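Local coordinates for protein D-threo-3-hydroxyaspartate dehydratase (Delftia, PDB 3WQC) that uses pyridoxal 5'-phosphate to deaminate D-threo-3-hydroxyaspartate to oxaloacetate and ammonium, and also dehydrates D-serine, at residues D28-N33 and V247-D252; A267-A272 and R354-P359; P21-D26 and P370-L375. All blocks are in the same frame, centred on the assembly; numbering follows the deposited sequence.

Contact 1: D28-N33 and V247-D252. With PLP (pyridoxal-5'-phosphate), chain J.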
ATOM      1  N   ASP B  28      11.226   1.873  22.577  1.00 22.55           N
ATOM      2  CA  ASP B  28      11.903   0.919  23.467  1.00 24.82           C
ATOM      3  C   ASP B  28      11.909  -0.484  22.837  1.00 21.04           C
ATOM      4  O   ASP B  28      12.948  -1.186  22.883  1.00 25.44           O
ATOM      5  CB  ASP B  28      11.218   0.944  24.856  1.00 26.79           C
ATOM      6  CG  ASP B  28      11.575   2.282  25.697  1.00 52.43           C
ATOM      7  OD1 ASP B  28      12.087   3.360  25.191  1.00 51.55           O
ATOM      8  OD2 ASP B  28      11.320   2.255  26.917  1.00 70.98           O
ATOM      9  N   ARG B  29      10.768  -0.896  22.196  1.00 20.27           N
ATOM     10  CA  ARG B  29      10.756  -2.215  21.506  1.00 21.34           C
ATOM     11  C   ARG B  29      11.683  -2.181  20.313  1.00 20.15           C
ATOM     12  O   ARG B  29      12.406  -3.175  20.072  1.00 19.42           O
ATOM     13  CB  ARG B  29       9.369  -2.552  20.985  1.00 18.75           C
ATOM     14  CG  ARG B  29       8.426  -2.890  22.138  1.00 20.03           C
ATOM     15  CD  ARG B  29       7.046  -3.272  21.598  1.00 22.78           C
ATOM     16  NE  ARG B  29       6.126  -3.648  22.701  1.00 24.59           N
ATOM     17  CZ  ARG B  29       4.957  -4.272  22.475  1.00 24.66           C
ATOM     18  NH1 ARG B  29       4.564  -4.672  21.225  1.00 24.55           N
ATOM     19  NH2 ARG B  29       4.205  -4.588  23.512  1.00 28.21           N
ATOM     20  N   MET B  30      11.694  -1.065  19.567  1.00 17.30           N
ATOM     21  CA  MET B  30      12.596  -0.954  18.361  1.00 17.13           C
ATOM     22  C   MET B  30      14.074  -1.080  18.841  1.00 19.14           C
ATOM     23  O   MET B  30      14.874  -1.868  18.224  1.00 19.55           O
ATOM     24  CB  MET B  30      12.460   0.374  17.645  1.00 17.91           C
ATOM     25  CG  MET B  30      13.312   0.486  16.386  1.00 19.11           C
ATOM     26  SD  MET B  30      13.417   2.163  15.761  1.00 19.07           S
ATOM     27  CE  MET B  30      14.547   3.006  16.936  1.00 20.55           C
ATOM     28  N   GLN B  31      14.455  -0.425  19.929  1.00 20.31           N
ATOM     29  CA  GLN B  31      15.853  -0.549  20.406  1.00 19.44           C
ATOM     30  C   GLN B  31      16.196  -1.947  20.857  1.00 22.60           C
ATOM     31  O   GLN B  31      17.325  -2.409  20.590  1.00 24.41           O
ATOM     32  CB  GLN B  31      16.063   0.407  21.564  1.00 26.93           C
ATOM     33  CG  GLN B  31      16.327   1.748  20.957  1.00 35.55           C
ATOM     34  CD  GLN B  31      17.658   1.860  20.113  1.00 35.88           C
ATOM     35  OE1 GLN B  31      17.742   2.743  19.383  1.00 42.44           O
ATOM     36  NE2 GLN B  31      18.662   0.995  20.314  1.00 44.59           N
ATOM     37  N   ARG B  32      15.255  -2.687  21.470  1.00 20.86           N
ATOM     38  CA  ARG B  32      15.498  -4.118  21.885  1.00 21.66           C
ATOM     39  C   ARG B  32      15.715  -4.916  20.612  1.00 20.57           C
ATOM     40  O   ARG B  32      16.559  -5.804  20.571  1.00 23.90           O
ATOM     41  CB  ARG B  32      14.341  -4.796  22.670  1.00 26.08           C
ATOM     42  CG  ARG B  32      14.325  -4.431  24.175  1.00 33.95           C
ATOM     43  CD  ARG B  32      12.984  -4.707  24.840  1.00 43.58           C
ATOM     44  NE  ARG B  32      12.761  -3.419  25.505  1.00 62.61           N
ATOM     45  CZ  ARG B  32      11.599  -2.772  25.627  1.00 67.31           C
ATOM     46  NH1 ARG B  32      10.462  -3.321  25.184  1.00 98.72           N
ATOM     47  NH2 ARG B  32      11.590  -1.554  26.167  1.00 58.46           N
ATOM     48  N   ASN B  33      14.917  -4.684  19.562  1.00 18.52           N
ATOM     49  CA  ASN B  33      15.088  -5.482  18.300  1.00 17.22           C
ATOM     50  C   ASN B  33      16.446  -5.190  17.662  1.00 17.44           C
ATOM     51  O   ASN B  33      17.097  -6.123  17.179  1.00 20.00           O
ATOM     52  CB  ASN B  33      13.949  -5.059  17.334  1.00 15.56           C
ATOM     53  CG  ASN B  33      12.572  -5.521  17.793  1.00 16.95           C
ATOM     54  OD1 ASN B  33      12.434  -6.422  18.656  1.00 19.81           O
ATOM     55  ND2 ASN B  33      11.508  -4.898  17.219  1.00 18.99           N
ATOM     56  N   VAL B 247      13.341  -6.508   8.318  1.00 12.25           N
ATOM     57  CA  VAL B 247      12.012  -6.376   8.982  1.00 12.46           C
ATOM     58  C   VAL B 247      12.208  -6.495  10.481  1.00 13.81           C
ATOM     59  O   VAL B 247      11.354  -5.982  11.228  1.00 14.36           O
ATOM     60  CB  VAL B 247      10.980  -7.387   8.460  1.00 13.20           C
ATOM     61  CG1 VAL B 247      11.315  -8.855   8.866  1.00 14.94           C
ATOM     62  CG2 VAL B 247       9.570  -6.944   8.867  1.00 15.31           C
ATOM     63  N   TYR B 248      13.268  -7.154  10.946  1.00 13.76           N
ATOM     64  CA  TYR B 248      13.506  -7.324  12.398  1.00 13.73           C
ATOM     65  C   TYR B 248      13.447  -6.005  13.166  1.00 13.72           C
ATOM     66  O   TYR B 248      13.241  -6.036  14.393  1.00 17.32           O
ATOM     67  CB  TYR B 248      14.897  -8.002  12.623  1.00 14.24           C
ATOM     68  CG  TYR B 248      16.001  -6.967  12.522  1.00 14.88           C
ATOM     69  CD1 TYR B 248      16.549  -6.560  11.288  1.00 13.98           C
ATOM     70  CD2 TYR B 248      16.527  -6.338  13.693  1.00 14.61           C
ATOM     71  CE1 TYR B 248      17.508  -5.565  11.196  1.00 16.06           C
ATOM     72  CE2 TYR B 248      17.444  -5.328  13.596  1.00 16.59           C
ATOM     73  CZ  TYR B 248      17.999  -4.973  12.391  1.00 12.52           C
ATOM     74  OH  TYR B 248      18.955  -3.993  12.301  1.00 16.34           O
ATOM     75  N   VAL B 249      13.756  -4.874  12.565  1.00 14.19           N
ATOM     76  CA  VAL B 249      13.816  -3.634  13.289  1.00 14.92           C
ATOM     77  C   VAL B 249      12.479  -3.387  13.999  1.00 14.12           C
ATOM     78  O   VAL B 249      12.469  -2.865  15.177  1.00 16.07           O
ATOM     79  CB  VAL B 249      14.300  -2.442  12.387  1.00 15.14           C
ATOM     80  CG1 VAL B 249      13.264  -2.048  11.295  1.00 15.39           C
ATOM     81  CG2 VAL B 249      14.658  -1.192  13.221  1.00 18.13           C
ATOM     82  N   PHE B 250      11.381  -3.754  13.313  1.00 14.86           N
ATOM     83  CA  PHE B 250      10.051  -3.655  13.935  1.00 13.13           C
ATOM     84  C   PHE B 250       9.402  -4.962  14.280  1.00 15.16           C
ATOM     85  O   PHE B 250       8.550  -5.025  15.204  1.00 17.20           O
ATOM     86  CB  PHE B 250       9.064  -2.862  13.006  1.00 14.49           C
ATOM     87  CG  PHE B 250       9.572  -1.473  12.639  1.00 13.86           C
ATOM     88  CD1 PHE B 250      10.281  -0.636  13.577  1.00 14.44           C
ATOM     89  CD2 PHE B 250       9.271  -0.958  11.376  1.00 14.74           C
ATOM     90  CE1 PHE B 250      10.696   0.673  13.218  1.00 15.39           C
ATOM     91  CE2 PHE B 250       9.657   0.352  11.042  1.00 16.18           C
ATOM     92  CZ  PHE B 250      10.388   1.147  11.933  1.00 14.37           C
ATOM     93  N   PHE B 251       9.672  -6.027  13.509  1.00 15.09           N
ATOM     94  CA  PHE B 251       8.898  -7.238  13.499  1.00 13.24           C
ATOM     95  C   PHE B 251       7.425  -6.997  13.111  1.00 15.14           C
ATOM     96  O   PHE B 251       7.045  -5.835  12.845  1.00 15.41           O
ATOM     97  CB  PHE B 251       9.013  -8.085  14.832  1.00 15.72           C
ATOM     98  CG  PHE B 251      10.387  -8.680  15.025  1.00 15.20           C
ATOM     99  CD1 PHE B 251      10.853  -9.647  14.107  1.00 16.90           C
ATOM    100  CD2 PHE B 251      11.173  -8.332  16.126  1.00 18.03           C
ATOM    101  CE1 PHE B 251      12.083 -10.311  14.332  1.00 17.44           C
ATOM    102  CE2 PHE B 251      12.428  -8.970  16.335  1.00 18.32           C
ATOM    103  CZ  PHE B 251      12.847  -9.961  15.436  1.00 18.43           C
ATOM    104  N   ASP B 252       6.660  -8.075  13.034  1.00 15.63           N
ATOM    105  CA  ASP B 252       5.278  -8.048  12.605  1.00 13.93           C
ATOM    106  C   ASP B 252       4.652  -9.377  12.858  1.00 14.66           C
ATOM    107  O   ASP B 252       5.319 -10.284  13.454  1.00 16.29           O
ATOM    108  CB  ASP B 252       5.150  -7.555  11.138  1.00 15.97           C
ATOM    109  CG  ASP B 252       5.882  -8.473  10.145  1.00 16.19           C
ATOM    110  OD1 ASP B 252       5.983  -9.695  10.466  1.00 17.25           O
ATOM    111  OD2 ASP B 252       6.343  -7.999   9.081  1.00 14.88           O
TER
HETATM  112  N1  PLP J 402      18.103  -9.024   1.274  1.00 12.46           N
HETATM  113  C2  PLP J 402      17.341  -8.748   0.195  1.00 11.46           C
HETATM  114  C2A PLP J 402      17.905  -8.878  -1.201  1.00 13.68           C
HETATM  115  C3  PLP J 402      15.981  -8.310   0.399  1.00 12.81           C
HETATM  116  O3  PLP J 402      15.244  -8.016  -0.661  1.00 15.43           O
HETATM  117  C4  PLP J 402      15.497  -8.216   1.752  1.00 13.72           C
HETATM  118  C4A PLP J 402      14.168  -7.746   1.964  1.00 21.05           C
HETATM  119  C5  PLP J 402      16.378  -8.528   2.830  1.00 12.50           C
HETATM  120  C6  PLP J 402      17.664  -9.003   2.535  1.00 12.80           C
HETATM  121  C5A PLP J 402      15.916  -8.450   4.264  1.00 16.46           C
HETATM  122  O4P PLP J 402      14.897  -9.526   4.502  1.00 15.07           O
HETATM  123  P   PLP J 402      13.987  -9.383   5.812  1.00 13.99           P
HETATM  124  O1P PLP J 402      14.966  -9.096   6.888  1.00 17.22           O
HETATM  125  O2P PLP J 402      13.371 -10.732   5.939  1.00 15.05           O
HETATM  126  O3P PLP J 402      13.053  -8.254   5.645  1.00 19.34           O
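Asn33 buries the most surface here, followed by Met30 and Val249. The Asn33 side chain leaves helix 27-44 toward residues 247-252, with CG anti to the carbonyl carbon (chi1 -69°). Its amide ND2 donates to Val249 O at 3.0 Å, and the bond is nearly straight. The acceptor lies in the amide plane, but ND2 sits above the carbonyl plane of Val249. ND2 also bonds to Asp265 O, so two carbonyls fix the rotation of the amide. The other end, Asn33 OD1, meets the edge of the Phe251 ring, 3.4 Å from CD2, with amide and ring planes almost perpendicular. Met30 lies alongside Val249 and Phe250. Its CG packs on Val249 CG2 at 3.8 Å. Its SD reaches the Phe250 ring edge, 4.0 Å from CE1, a Met-aromatic contact. At the start of the turn, Val247 N donates to phosphate oxygen O3P of PLP at 3.2 Å. The buried turn that grips helix 27-44 therefore also supplies a backbone donor to the cofactor. Val249 packs on Val60 and Gln64 of helix 58-66, Phe251 touches Leu232 of helix 228-233, and Phe250 meets Tyr372 of strand 371-375 edge to face.

Contact 2: A267-A272 and R354-P359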
ATOM      1  N   ALA B 267       7.226  -3.669  17.194  1.00 15.61           N
ATOM      2  CA  ALA B 267       7.450  -2.263  17.545  1.00 15.45           C
ATOM      3  C   ALA B 267       6.549  -1.315  16.760  1.00 16.09           C
ATOM      4  O   ALA B 267       6.496  -0.156  17.081  1.00 18.24           O
ATOM      5  CB  ALA B 267       8.958  -1.931  17.449  1.00 17.14           C
ATOM      6  N   LEU B 268       5.945  -1.767  15.673  1.00 15.52           N
ATOM      7  CA  LEU B 268       5.149  -0.861  14.812  1.00 14.66           C
ATOM      8  C   LEU B 268       3.666  -1.245  15.019  1.00 14.01           C
ATOM      9  O   LEU B 268       3.288  -2.448  14.980  1.00 15.44           O
ATOM     10  CB  LEU B 268       5.497  -1.134  13.334  1.00 14.74           C
ATOM     11  CG  LEU B 268       4.700  -0.324  12.306  1.00 14.10           C
ATOM     12  CD1 LEU B 268       4.904   1.197  12.513  1.00 17.44           C
ATOM     13  CD2 LEU B 268       5.057  -0.813  10.881  1.00 15.08           C
ATOM     14  N   SER B 269       2.829  -0.236  15.282  1.00 15.47           N
ATOM     15  CA  SER B 269       1.415  -0.483  15.362  1.00 15.47           C
ATOM     16  C   SER B 269       0.712   0.711  14.684  1.00 13.88           C
ATOM     17  O   SER B 269       1.328   1.802  14.548  1.00 16.40           O
ATOM     18  CB  SER B 269       0.884  -0.636  16.843  1.00 16.62           C
ATOM     19  OG  SER B 269       1.130   0.558  17.576  1.00 17.64           O
ATOM     20  N   VAL B 270      -0.543   0.522  14.302  1.00 14.93           N
ATOM     21  CA  VAL B 270      -1.287   1.624  13.653  1.00 14.00           C
ATOM     22  C   VAL B 270      -2.323   2.066  14.704  1.00 13.52           C
ATOM     23  O   VAL B 270      -3.221   1.293  15.093  1.00 14.72           O
ATOM     24  CB  VAL B 270      -1.969   1.187  12.366  1.00 13.02           C
ATOM     25  CG1 VAL B 270      -2.915   2.253  11.826  1.00 14.45           C
ATOM     26  CG2 VAL B 270      -0.880   0.802  11.333  1.00 15.45           C
ATOM     27  N   LEU B 271      -2.256   3.314  15.067  1.00 13.74           N
ATOM     28  CA  LEU B 271      -3.216   3.956  15.993  1.00 14.48           C
ATOM     29  C   LEU B 271      -4.495   4.220  15.214  1.00 15.95           C
ATOM     30  O   LEU B 271      -4.420   4.765  14.126  1.00 16.04           O
ATOM     31  CB  LEU B 271      -2.580   5.284  16.448  1.00 16.04           C
ATOM     32  CG  LEU B 271      -3.358   6.045  17.581  1.00 15.42           C
ATOM     33  CD1 LEU B 271      -3.307   5.253  18.899  1.00 19.44           C
ATOM     34  CD2 LEU B 271      -2.724   7.436  17.701  1.00 19.65           C
ATOM     35  N   ALA B 272      -5.678   3.821  15.759  1.00 14.56           N
ATOM     36  CA  ALA B 272      -6.925   3.919  15.042  1.00 14.51           C
ATOM     37  C   ALA B 272      -7.976   4.389  16.005  1.00 15.86           C
ATOM     38  O   ALA B 272      -7.842   4.131  17.199  1.00 18.35           O
ATOM     39  CB  ALA B 272      -7.320   2.536  14.460  1.00 16.72           C
ATOM     40  N   ARG B 354      -9.602   4.837  21.179  1.00 18.71           N
ATOM     41  CA  ARG B 354      -8.348   4.647  20.392  1.00 20.52           C
ATOM     42  C   ARG B 354      -7.777   3.275  20.655  1.00 19.64           C
ATOM     43  O   ARG B 354      -7.691   2.808  21.840  1.00 23.37           O
ATOM     44  CB  ARG B 354      -7.317   5.694  20.767  1.00 24.50           C
ATOM     45  CG  ARG B 354      -7.739   7.032  20.258  1.00 22.59           C
ATOM     46  CD  ARG B 354      -6.783   8.120  20.578  1.00 29.54           C
ATOM     47  NE  ARG B 354      -7.344   9.224  19.777  1.00 30.39           N
ATOM     48  CZ  ARG B 354      -6.666  10.058  19.001  1.00 21.93           C
ATOM     49  NH1 ARG B 354      -5.356  10.072  19.042  1.00 21.35           N
ATOM     50  NH2 ARG B 354      -7.344  10.942  18.266  1.00 25.52           N
ATOM     51  N   LEU B 355      -7.335   2.617  19.587  1.00 18.25           N
ATOM     52  CA  LEU B 355      -6.795   1.231  19.643  1.00 18.60           C
ATOM     53  C   LEU B 355      -5.481   1.248  18.860  1.00 19.32           C
ATOM     54  O   LEU B 355      -5.185   2.214  18.158  1.00 17.68           O
ATOM     55  CB  LEU B 355      -7.745   0.290  18.931  1.00 20.86           C
ATOM     56  CG  LEU B 355      -9.098   0.128  19.557  1.00 23.18           C
ATOM     57  CD1 LEU B 355     -10.004  -0.655  18.639  1.00 22.09           C
ATOM     58  CD2 LEU B 355      -8.965  -0.493  20.966  1.00 24.82           C
ATOM     59  N   ARG B 356      -4.673   0.209  18.975  1.00 17.87           N
ATOM     60  CA  ARG B 356      -3.458   0.104  18.168  1.00 16.92           C
ATOM     61  C   ARG B 356      -3.537  -1.246  17.439  1.00 17.70           C
ATOM     62  O   ARG B 356      -3.845  -2.253  18.045  1.00 21.06           O
ATOM     63  CB  ARG B 356      -2.207   0.226  19.085  1.00 17.93           C
ATOM     64  CG  ARG B 356      -2.082   1.697  19.500  1.00 18.52           C
ATOM     65  CD  ARG B 356      -1.138   1.849  20.671  1.00 19.63           C
ATOM     66  NE  ARG B 356       0.273   1.617  20.346  1.00 18.92           N
ATOM     67  CZ  ARG B 356       1.240   1.750  21.261  1.00 18.14           C
ATOM     68  NH1 ARG B 356       2.503   1.533  20.890  1.00 21.47           N
ATOM     69  NH2 ARG B 356       0.947   2.046  22.549  1.00 21.78           N
ATOM     70  N   ILE B 357      -3.193  -1.270  16.177  1.00 16.50           N
ATOM     71  CA  ILE B 357      -3.343  -2.515  15.410  1.00 16.15           C
ATOM     72  C   ILE B 357      -1.970  -3.016  14.986  1.00 15.87           C
ATOM     73  O   ILE B 357      -1.159  -2.245  14.403  1.00 16.38           O
ATOM     74  CB  ILE B 357      -4.194  -2.308  14.128  1.00 15.11           C
ATOM     75  CG1 ILE B 357      -5.503  -1.461  14.358  1.00 18.46           C
ATOM     76  CG2 ILE B 357      -4.388  -3.584  13.349  1.00 16.10           C
ATOM     77  CD1 ILE B 357      -6.417  -2.166  15.349  1.00 21.12           C
ATOM     78  N   LEU B 358      -1.621  -4.250  15.362  1.00 15.47           N
ATOM     79  CA  LEU B 358      -0.334  -4.786  14.901  1.00 15.30           C
ATOM     80  C   LEU B 358      -0.493  -5.274  13.462  1.00 14.32           C
ATOM     81  O   LEU B 358      -1.459  -5.975  13.141  1.00 15.64           O
ATOM     82  CB  LEU B 358       0.135  -6.008  15.771  1.00 17.24           C
ATOM     83  CG  LEU B 358       0.280  -5.694  17.289  1.00 16.95           C
ATOM     84  CD1 LEU B 358       0.665  -7.015  18.018  1.00 20.09           C
ATOM     85  CD2 LEU B 358       1.277  -4.550  17.460  1.00 20.16           C
ATOM     86  N   PRO B 359       0.516  -4.984  12.608  1.00 14.57           N
ATOM     87  CA  PRO B 359       0.387  -5.276  11.189  1.00 16.04           C
ATOM     88  C   PRO B 359       0.759  -6.727  10.813  1.00 14.32           C
ATOM     89  O   PRO B 359       1.614  -7.352  11.507  1.00 14.33           O
ATOM     90  CB  PRO B 359       1.461  -4.369  10.570  1.00 14.95           C
ATOM     91  CG  PRO B 359       2.520  -4.268  11.648  1.00 16.71           C
ATOM     92  CD  PRO B 359       1.720  -4.215  12.952  1.00 16.95           C
TER
HETATM   93  O   HOH W   1       3.716   0.749  18.333  1.00 18.50           O
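Two first torsions bring Ser269 and Arg356 together. Ser269 OG stands between the backbone N and the carbonyl carbon (chi1 61°). Arg356 CG is anti to the carbonyl carbon (chi1 -74°), and a bend at chi3 (71°) turns the guanidinium toward the serine. Arg356 NE then donates to Ser269 OG at 3.1 Å. The bond is almost straight, and OG lies at the guanidinium edge, close to its plane. A water ties the same group to the backbone: it accepts from Arg356 NH1 at 2.9 Å, donates to Ala267 O, and is hydrogen-bonded to Ser269 OG at 2.7 Å. Arg356 NH2 bonds to Leu314 O, so all three guanidinium nitrogens have partners and the group is held in place.

Leu271 lies on the same face as Arg356. Its CD1 packs 3.8 Å from Arg356 CG, the two chains crossing obliquely, and its CD2 nears Arg354 NH1. That nitrogen bonds to Leu15 O and Leu18 O. On the other face lie Val270, Ala272, Leu355 and Ile357, and the side chains of Val270 and Ile357 reach Met293 of helix 290-293.

The backbones join by four hydrogen bonds. Val270 and Ile357 form one hydrogen-bonded pair: Val270 N to Ile357 O and Ile357 N to Val270 O are both 2.8 Å. Ala272 and Leu355 form the next. Leu271 and Arg356, between them, are a non-hydrogen-bonded pair. Past the ladder, Pro359 CD comes within 3.1 Å of Leu268 O, a buried carbonyl without a polar partner. This is a twisted antiparallel ladder in the mixed beta sheet of the putative serine dehydratase domain, consistent with the C-terminal domain of alanine-racemase-like enzymes.

Contact 3: P21-D26 and P370-L375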
ATOM      1  N   PRO B  21      -5.688   7.518  11.133  1.00 13.77           N
ATOM      2  CA  PRO B  21      -4.674   6.548  11.611  1.00 13.88           C
ATOM      3  C   PRO B  21      -3.250   7.130  11.634  1.00 14.08           C
ATOM      4  O   PRO B  21      -2.967   8.069  10.883  1.00 15.48           O
ATOM      5  CB  PRO B  21      -4.742   5.406  10.537  1.00 14.95           C
ATOM      6  CG  PRO B  21      -5.166   6.136   9.288  1.00 16.08           C
ATOM      7  CD  PRO B  21      -6.104   7.275   9.731  1.00 15.20           C
ATOM      8  N   ALA B  22      -2.377   6.529  12.451  1.00 14.54           N
ATOM      9  CA  ALA B  22      -0.966   6.957  12.527  1.00 14.38           C
ATOM     10  C   ALA B  22      -0.132   5.712  12.720  1.00 14.05           C
ATOM     11  O   ALA B  22      -0.557   4.732  13.400  1.00 16.49           O
ATOM     12  CB  ALA B  22      -0.762   7.894  13.725  1.00 17.71           C
ATOM     13  N   ALA B  23       1.081   5.703  12.150  1.00 14.32           N
ATOM     14  CA  ALA B  23       1.997   4.543  12.306  1.00 13.81           C
ATOM     15  C   ALA B  23       2.941   4.859  13.486  1.00 13.95           C
ATOM     16  O   ALA B  23       3.782   5.797  13.399  1.00 19.15           O
ATOM     17  CB  ALA B  23       2.745   4.374  10.980  1.00 15.26           C
ATOM     18  N   VAL B  24       2.831   4.090  14.561  1.00 15.07           N
ATOM     19  CA  VAL B  24       3.503   4.431  15.796  1.00 15.11           C
ATOM     20  C   VAL B  24       4.670   3.436  15.965  1.00 14.20           C
ATOM     21  O   VAL B  24       4.442   2.192  15.924  1.00 15.63           O
ATOM     22  CB  VAL B  24       2.507   4.266  16.969  1.00 14.37           C
ATOM     23  CG1 VAL B  24       3.270   4.459  18.296  1.00 16.11           C
ATOM     24  CG2 VAL B  24       1.382   5.338  16.795  1.00 19.14           C
ATOM     25  N   ILE B  25       5.888   3.984  16.177  1.00 15.27           N
ATOM     26  CA  ILE B  25       7.005   3.095  16.529  1.00 14.16           C
ATOM     27  C   ILE B  25       7.224   3.203  18.063  1.00 14.86           C
ATOM     28  O   ILE B  25       7.501   4.293  18.574  1.00 18.18           O
ATOM     29  CB  ILE B  25       8.334   3.559  15.856  1.00 15.40           C
ATOM     30  CG1 ILE B  25       8.244   3.506  14.328  1.00 15.29           C
ATOM     31  CG2 ILE B  25       9.502   2.642  16.345  1.00 18.63           C
ATOM     32  CD1 ILE B  25       9.456   4.232  13.691  1.00 16.73           C
ATOM     33  N   ASP B  26       7.119   2.047  18.749  1.00 16.50           N
ATOM     34  CA  ASP B  26       7.432   1.997  20.188  1.00 19.81           C
ATOM     35  C   ASP B  26       8.993   1.954  20.259  1.00 17.19           C
ATOM     36  O   ASP B  26       9.609   0.933  19.878  1.00 20.33           O
ATOM     37  CB  ASP B  26       6.799   0.736  20.792  1.00 20.22           C
ATOM     38  CG  ASP B  26       7.180   0.513  22.288  1.00 25.83           C
ATOM     39  OD1 ASP B  26       8.304   0.684  22.758  1.00 26.00           O
ATOM     40  OD2 ASP B  26       6.303   0.163  23.013  1.00 46.44           O
ATOM     41  N   PRO B 370       3.375   8.707   5.220  1.00 12.45           N
ATOM     42  CA  PRO B 370       4.455   9.650   4.934  1.00 12.88           C
ATOM     43  C   PRO B 370       5.489   9.647   6.069  1.00 12.23           C
ATOM     44  O   PRO B 370       6.630  10.042   5.808  1.00 13.77           O
ATOM     45  CB  PRO B 370       3.755  11.017   4.882  1.00 15.05           C
ATOM     46  CG  PRO B 370       2.315  10.683   4.491  1.00 15.88           C
ATOM     47  CD  PRO B 370       2.010   9.346   5.132  1.00 13.77           C
ATOM     48  N   ALA B 371       5.127   9.273   7.287  1.00 13.33           N
ATOM     49  CA  ALA B 371       6.038   9.427   8.412  1.00 13.75           C
ATOM     50  C   ALA B 371       5.544   8.496   9.491  1.00 12.99           C
ATOM     51  O   ALA B 371       4.327   8.165   9.565  1.00 15.35           O
ATOM     52  CB  ALA B 371       6.082  10.879   8.997  1.00 14.92           C
ATOM     53  N   TYR B 372       6.451   8.160  10.400  1.00 12.80           N
ATOM     54  CA  TYR B 372       6.111   7.437  11.626  1.00 13.12           C
ATOM     55  C   TYR B 372       5.997   8.468  12.766  1.00 16.04           C
ATOM     56  O   TYR B 372       6.539   9.554  12.709  1.00 17.05           O
ATOM     57  CB  TYR B 372       7.264   6.494  12.028  1.00 15.06           C
ATOM     58  CG  TYR B 372       7.509   5.422  11.004  1.00 12.80           C
ATOM     59  CD1 TYR B 372       6.718   4.259  10.963  1.00 13.33           C
ATOM     60  CD2 TYR B 372       8.551   5.534  10.074  1.00 13.25           C
ATOM     61  CE1 TYR B 372       6.928   3.219  10.034  1.00 13.12           C
ATOM     62  CE2 TYR B 372       8.809   4.518   9.131  1.00 13.82           C
ATOM     63  CZ  TYR B 372       8.008   3.407   9.110  1.00 11.82           C
ATOM     64  OH  TYR B 372       8.240   2.361   8.233  1.00 12.67           O
ATOM     65  N   GLN B 373       5.280   8.042  13.807  1.00 16.17           N
ATOM     66  CA  GLN B 373       5.275   8.814  15.074  1.00 16.05           C
ATOM     67  C   GLN B 373       6.119   7.989  16.058  1.00 15.42           C
ATOM     68  O   GLN B 373       5.655   6.859  16.447  1.00 17.42           O
ATOM     69  CB  GLN B 373       3.786   8.950  15.526  1.00 20.00           C
ATOM     70  CG  GLN B 373       3.058   9.897  14.522  1.00 20.60           C
ATOM     71  CD  GLN B 373       3.704  11.300  14.598  1.00 20.60           C
ATOM     72  OE1 GLN B 373       4.189  11.731  15.649  1.00 26.31           O
ATOM     73  NE2 GLN B 373       3.715  11.989  13.530  1.00 26.42           N
ATOM     74  N   ALA B 374       7.342   8.458  16.367  1.00 17.30           N
ATOM     75  CA  ALA B 374       8.284   7.688  17.229  1.00 17.32           C
ATOM     76  C   ALA B 374       7.948   7.972  18.699  1.00 19.26           C
ATOM     77  O   ALA B 374       8.002   9.122  19.116  1.00 20.18           O
ATOM     78  CB  ALA B 374       9.698   8.155  16.958  1.00 20.34           C
ATOM     79  N   LEU B 375       7.439   6.956  19.372  1.00 17.13           N
ATOM     80  CA  LEU B 375       6.891   7.066  20.731  1.00 20.49           C
ATOM     81  C   LEU B 375       7.977   6.824  21.767  1.00 19.71           C
ATOM     82  O   LEU B 375       8.498   5.681  21.854  1.00 20.47           O
ATOM     83  CB  LEU B 375       5.748   6.073  20.912  1.00 19.61           C
ATOM     84  CG  LEU B 375       5.114   5.948  22.312  1.00 20.20           C
ATOM     85  CD1 LEU B 375       4.362   7.252  22.665  1.00 22.52           C
ATOM     86  CD2 LEU B 375       4.154   4.750  22.320  1.00 23.85           C
TER
HETATM   87  O   HOH W   2       2.059   8.221  11.161  1.00 18.00           O
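Ile25 and Tyr372 form the apolar centre of this parallel strand pair, part of the mixed sheet of the C-terminal domain. Ile25 CG1 is anti to the carbonyl carbon (chi1 -63°), and the chain extends from there (chi2 169°). This carries CD1 obliquely against the root of the Tyr372 ring, 3.5 Å from CG. Ala23 CB packs near the same ring, 4.0 Å from Tyr372 CD1. Ile25 itself also touches Phe250. An alanine in place of Tyr372 would remove the ring from Ile25 and Ala23, and would probably loosen this packing and its link to Phe250.

On the other face, Val24 CG1 rests 3.9 Å from Leu375 CB, the two side chains crossing obliquely. Val24 also packs on Ser269 and Leu271 of strand 268-278, the neighbour on its far side. Strand 22-26 thus lies between two partners, with strand 371-375 paired to it in parallel.

Three backbone bonds hold the pair. Gln373 N donates to Ala23 O at 2.7 Å, nearly along the C=O axis. Ile25 N donates to Gln373 O at 2.9 Å. Leu375 N donates to Ile25 O, again close to that axis.

The polar groups find partners beyond the two strands. Gln373 NE2 bonds to Thr383 OG1, and Tyr372 OH to Arg386 NH2. Asp26 is the N-cap of helix 27-44, where its OD1 accepts from Arg29 N. At the start of the ladder a water spans the strands, accepting from Ala23 N at 2.9 Å and donating to Ala371 O at 2.8 Å.

From the N terminus, strand 22-26 opens contact 3 and runs straight into helix 27-44, which opens contact 1. Contact 1 closes first, when the turn at 247-252 returns to the helix. Contact 2 then opens at 267-272 and closes at 354-359, so contacts 1 and 2 follow in series. Contact 3 closes last, at 370-375, and its long loop encloses both. Strand 22-26 also pairs with strand 268-278, which puts contacts 2 and 3 in one sheet. Phe250 O lies 2.7 Å from Ala267 N, a probable hydrogen bond between contacts 1 and 2. Together they join the PLP-binding barrel domain to the C-terminal sheet.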